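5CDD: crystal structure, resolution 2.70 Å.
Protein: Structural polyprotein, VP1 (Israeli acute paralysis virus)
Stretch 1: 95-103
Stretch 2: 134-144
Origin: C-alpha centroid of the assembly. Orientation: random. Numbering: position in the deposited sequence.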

# COMPACT_ATOMS: atom_id res chain seq x y z
N LYS A 95 -0.31 -29.09 -24.88
CA LYS A 95 -0.29 -29.73 -23.57
C LYS A 95 -0.38 -31.23 -23.79
O LYS A 95 -1.30 -31.72 -24.45
CB LYS A 95 -1.46 -29.27 -22.70
CG LYS A 95 -1.44 -27.79 -22.35
CD LYS A 95 -2.37 -27.49 -21.18
CE LYS A 95 -2.55 -25.99 -20.99
NZ LYS A 95 -1.25 -25.27 -20.92
N PHE A 96 0.59 -31.96 -23.27
CA PHE A 96 0.61 -33.41 -23.42
C PHE A 96 0.36 -34.08 -22.08
O PHE A 96 1.21 -34.04 -21.19
CB PHE A 96 1.95 -33.88 -23.98
CG PHE A 96 2.36 -33.17 -25.25
CD1 PHE A 96 2.95 -31.91 -25.19
CD2 PHE A 96 2.14 -33.76 -26.49
CE1 PHE A 96 3.31 -31.24 -26.37
CE2 PHE A 96 2.50 -33.09 -27.67
CZ PHE A 96 3.09 -31.83 -27.60
N PHE A 97 -0.82 -34.68 -21.93
CA PHE A 97 -1.17 -35.37 -20.70
C PHE A 97 -0.74 -36.82 -20.81
O PHE A 97 -1.35 -37.61 -21.53
CB PHE A 97 -2.68 -35.30 -20.45
CG PHE A 97 -3.22 -33.90 -20.39
CD1 PHE A 97 -3.42 -33.16 -21.55
CD2 PHE A 97 -3.54 -33.32 -19.16
CE1 PHE A 97 -3.93 -31.86 -21.50
CE2 PHE A 97 -4.04 -32.02 -19.10
CZ PHE A 97 -4.24 -31.29 -20.27
N ASN A 98 0.34 -37.16 -20.11
CA ASN A 98 0.88 -38.51 -20.13
C ASN A 98 -0.12 -39.57 -19.68
O ASN A 98 -0.84 -39.37 -18.70
CB ASN A 98 2.12 -38.57 -19.24
CG ASN A 98 2.66 -39.98 -19.08
OD1 ASN A 98 3.10 -40.60 -20.05
ND2 ASN A 98 2.62 -40.49 -17.86
N THR A 99 -0.17 -40.68 -20.40
CA THR A 99 -1.06 -41.79 -20.06
C THR A 99 -0.26 -43.08 -20.15
O THR A 99 -0.82 -44.18 -20.14
CB THR A 99 -2.26 -41.88 -21.04
OG1 THR A 99 -1.80 -42.20 -22.35
CG2 THR A 99 -3.02 -40.56 -21.07
N THR A 100 1.06 -42.93 -20.22
CA THR A 100 1.97 -44.06 -20.32
C THR A 100 2.28 -44.64 -18.94
O THR A 100 2.69 -43.92 -18.04
CB THR A 100 3.32 -43.63 -20.94
OG1 THR A 100 3.09 -42.84 -22.10
CG2 THR A 100 4.14 -44.85 -21.31
N PRO A 101 2.07 -45.95 -18.77
CA PRO A 101 2.36 -46.57 -17.47
C PRO A 101 3.83 -46.30 -17.16
O PRO A 101 4.67 -46.36 -18.05
CB PRO A 101 2.08 -48.05 -17.73
CG PRO A 101 0.99 -48.00 -18.75
CD PRO A 101 1.47 -46.93 -19.70
N LEU A 102 4.14 -46.00 -15.90
CA LEU A 102 5.52 -45.70 -15.55
C LEU A 102 6.26 -46.82 -14.83
O LEU A 102 5.84 -47.27 -13.76
CB LEU A 102 5.57 -44.43 -14.69
CG LEU A 102 5.06 -43.16 -15.38
CD1 LEU A 102 5.19 -41.98 -14.43
CD2 LEU A 102 5.85 -42.91 -16.66
N LYS A 103 7.35 -47.27 -15.43
CA LYS A 103 8.17 -48.33 -14.85
C LYS A 103 9.23 -47.68 -13.97
O LYS A 103 9.87 -46.71 -14.37
CB LYS A 103 8.87 -49.12 -15.96
CG LYS A 103 7.96 -49.69 -17.05
CD LYS A 103 8.62 -50.91 -17.69
CE LYS A 103 7.97 -51.29 -19.02
NZ LYS A 103 8.48 -50.45 -20.14
N TYR A 134 9.09 -34.47 -16.20
CA TYR A 134 9.16 -35.86 -15.79
C TYR A 134 7.76 -36.31 -15.41
O TYR A 134 7.27 -36.01 -14.32
CB TYR A 134 10.10 -36.03 -14.60
CG TYR A 134 11.55 -35.70 -14.92
CD1 TYR A 134 11.96 -34.37 -15.04
CD2 TYR A 134 12.49 -36.71 -15.10
CE1 TYR A 134 13.29 -34.06 -15.35
CE2 TYR A 134 13.82 -36.41 -15.41
CZ TYR A 134 14.21 -35.08 -15.53
OH TYR A 134 15.52 -34.78 -15.84
N PRO A 135 7.09 -37.06 -16.31
CA PRO A 135 5.73 -37.57 -16.12
C PRO A 135 5.44 -38.19 -14.75
O PRO A 135 4.30 -38.18 -14.29
CB PRO A 135 5.59 -38.58 -17.25
CG PRO A 135 6.39 -37.95 -18.34
CD PRO A 135 7.64 -37.52 -17.60
N VAL A 136 6.47 -38.71 -14.10
CA VAL A 136 6.28 -39.33 -12.79
C VAL A 136 5.88 -38.30 -11.74
O VAL A 136 5.15 -38.63 -10.79
CB VAL A 136 7.55 -40.06 -12.32
CG1 VAL A 136 8.67 -39.06 -12.05
CG2 VAL A 136 7.25 -40.89 -11.09
N ILE A 137 6.34 -37.06 -11.89
CA ILE A 137 6.01 -35.99 -10.95
C ILE A 137 5.16 -34.90 -11.61
O ILE A 137 4.50 -34.12 -10.92
CB ILE A 137 7.28 -35.34 -10.35
CG1 ILE A 137 8.14 -34.75 -11.46
CG2 ILE A 137 8.07 -36.37 -9.56
CD1 ILE A 137 9.41 -34.08 -10.95
N ASN A 138 5.19 -34.85 -12.94
CA ASN A 138 4.42 -33.86 -13.68
C ASN A 138 3.87 -34.47 -14.98
O ASN A 138 4.52 -34.44 -16.02
CB ASN A 138 5.29 -32.64 -13.99
CG ASN A 138 4.56 -31.58 -14.80
OD1 ASN A 138 3.35 -31.40 -14.65
ND2 ASN A 138 5.29 -30.87 -15.64
N PRO A 139 2.66 -35.04 -14.91
CA PRO A 139 1.95 -35.68 -16.02
C PRO A 139 1.68 -34.79 -17.23
O PRO A 139 1.48 -35.28 -18.34
CB PRO A 139 0.65 -36.15 -15.38
CG PRO A 139 1.03 -36.37 -13.95
CD PRO A 139 1.88 -35.17 -13.66
N VAL A 140 1.67 -33.47 -17.01
CA VAL A 140 1.38 -32.53 -18.09
C VAL A 140 2.59 -31.73 -18.58
O VAL A 140 3.23 -31.02 -17.81
CB VAL A 140 0.28 -31.53 -17.66
CG1 VAL A 140 -0.16 -30.70 -18.86
CG2 VAL A 140 -0.89 -32.28 -17.06
N HIS A 141 2.88 -31.86 -19.87
CA HIS A 141 3.99 -31.15 -20.49
C HIS A 141 3.42 -29.98 -21.29
O HIS A 141 2.86 -30.17 -22.37
CB HIS A 141 4.77 -32.10 -21.40
CG HIS A 141 6.04 -31.54 -21.96
ND1 HIS A 141 6.07 -30.74 -23.08
CD2 HIS A 141 7.32 -31.66 -21.55
CE1 HIS A 141 7.32 -30.40 -23.34
NE2 HIS A 141 8.10 -30.95 -22.43
N GLU A 142 3.54 -28.78 -20.74
CA GLU A 142 3.02 -27.57 -21.37
C GLU A 142 4.14 -26.74 -21.99
O GLU A 142 5.07 -26.33 -21.30
CB GLU A 142 2.26 -26.75 -20.32
CG GLU A 142 1.01 -27.43 -19.80
CD GLU A 142 0.49 -26.81 -18.51
OE1 GLU A 142 1.01 -27.17 -17.44
OE2 GLU A 142 -0.43 -25.97 -18.58
N VAL A 143 4.03 -26.48 -23.29
CA VAL A 143 5.04 -25.72 -24.00
C VAL A 143 4.43 -24.77 -25.04
O VAL A 143 3.36 -25.05 -25.59
CB VAL A 143 6.05 -26.68 -24.69
CG1 VAL A 143 5.33 -27.53 -25.72
CG2 VAL A 143 7.17 -25.89 -25.34
N GLU A 144 5.10 -23.66 -25.30
CA GLU A 144 4.61 -22.68 -26.26
C GLU A 144 5.62 -22.41 -27.37
O GLU A 144 6.83 -22.31 -27.12
CB GLU A 144 4.30 -21.36 -25.55
CG GLU A 144 3.66 -20.32 -26.45
CD GLU A 144 3.58 -18.96 -25.78
OE1 GLU A 144 3.20 -18.90 -24.60
OE2 GLU A 144 3.88 -17.95 -26.45

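Two neighbouring strands, 95-98 and 140-144, run antiparallel with their axes at 170° and 4.6 Å apart at closest approach, and the chain beyond them keeps touching through loop residues. Together they bury 555 Å², both sides summed.

K95 pairs with E142 at a non-hydrogen-bonded position of the ladder, so the backbone offers no N-H...O link here and the side chains supply the bond. Their CB atoms leave on the same face of the sheet, and the ends then draw together: K95 NZ reaches E142 OE2 at 2.6 Å, a short salt bridge in a buried setting, where opposite charges compensate each other. The mostly extended lysine, m at chi1 and t at chi2 and chi3, bends at chi4 (m) to bring its amine in.

F96 opposite H141 is the hydrogen-bonded pair. F96 N donates to H141 O and H141 N returns the bond to F96 O, both at 3.0 Å and both nearly straight. Their side chains share the other face of the sheet, where the rings meet obliquely, centroids 6.0 Å apart and planes at 65°. V143 adds a methyl at the edge of the phenylalanine ring, with F96 CE1 4.3 Å from V143 CG1.

At F97 the ladder returns to a non-hydrogen-bonded pair, with V140, and to the face of K95 and E142. The valine uses both methyls: V140 CG2 approaches F97 CD2 at 3.5 Å, while V140 CG1 sits over the ring face, 4.3 Å from the F97 ring centroid, in a CH-pi contact.

N98 closes the strand. N98 N donates to P139 O at 2.8 Å and 172°; proline has no amide hydrogen with which to return a bond. The side chain serves its own loop: T100 N donates to N98 OD1 at 3.1 Å, and N98 ND2 makes a weak bond to T100 O at 3.4 Å. The same amide packs against proline, with N98 ND2 3.6 Å from P135 CB.

T99, T100 and P101 make no contact with the other stretch, but L102 comes back to it. Its CB points toward the 134-144 segment, and L102 CD1 lies 3.3 Å from V136 CA, while L102 CD2 is 4.4 Å from P135 CB. The rule is an alternating ladder extended by one bond: backbone bonds and same-face side-chain pairs join the strands, N98 carries the bonding on to P139, and L102 adds apolar packing against P135 and V136.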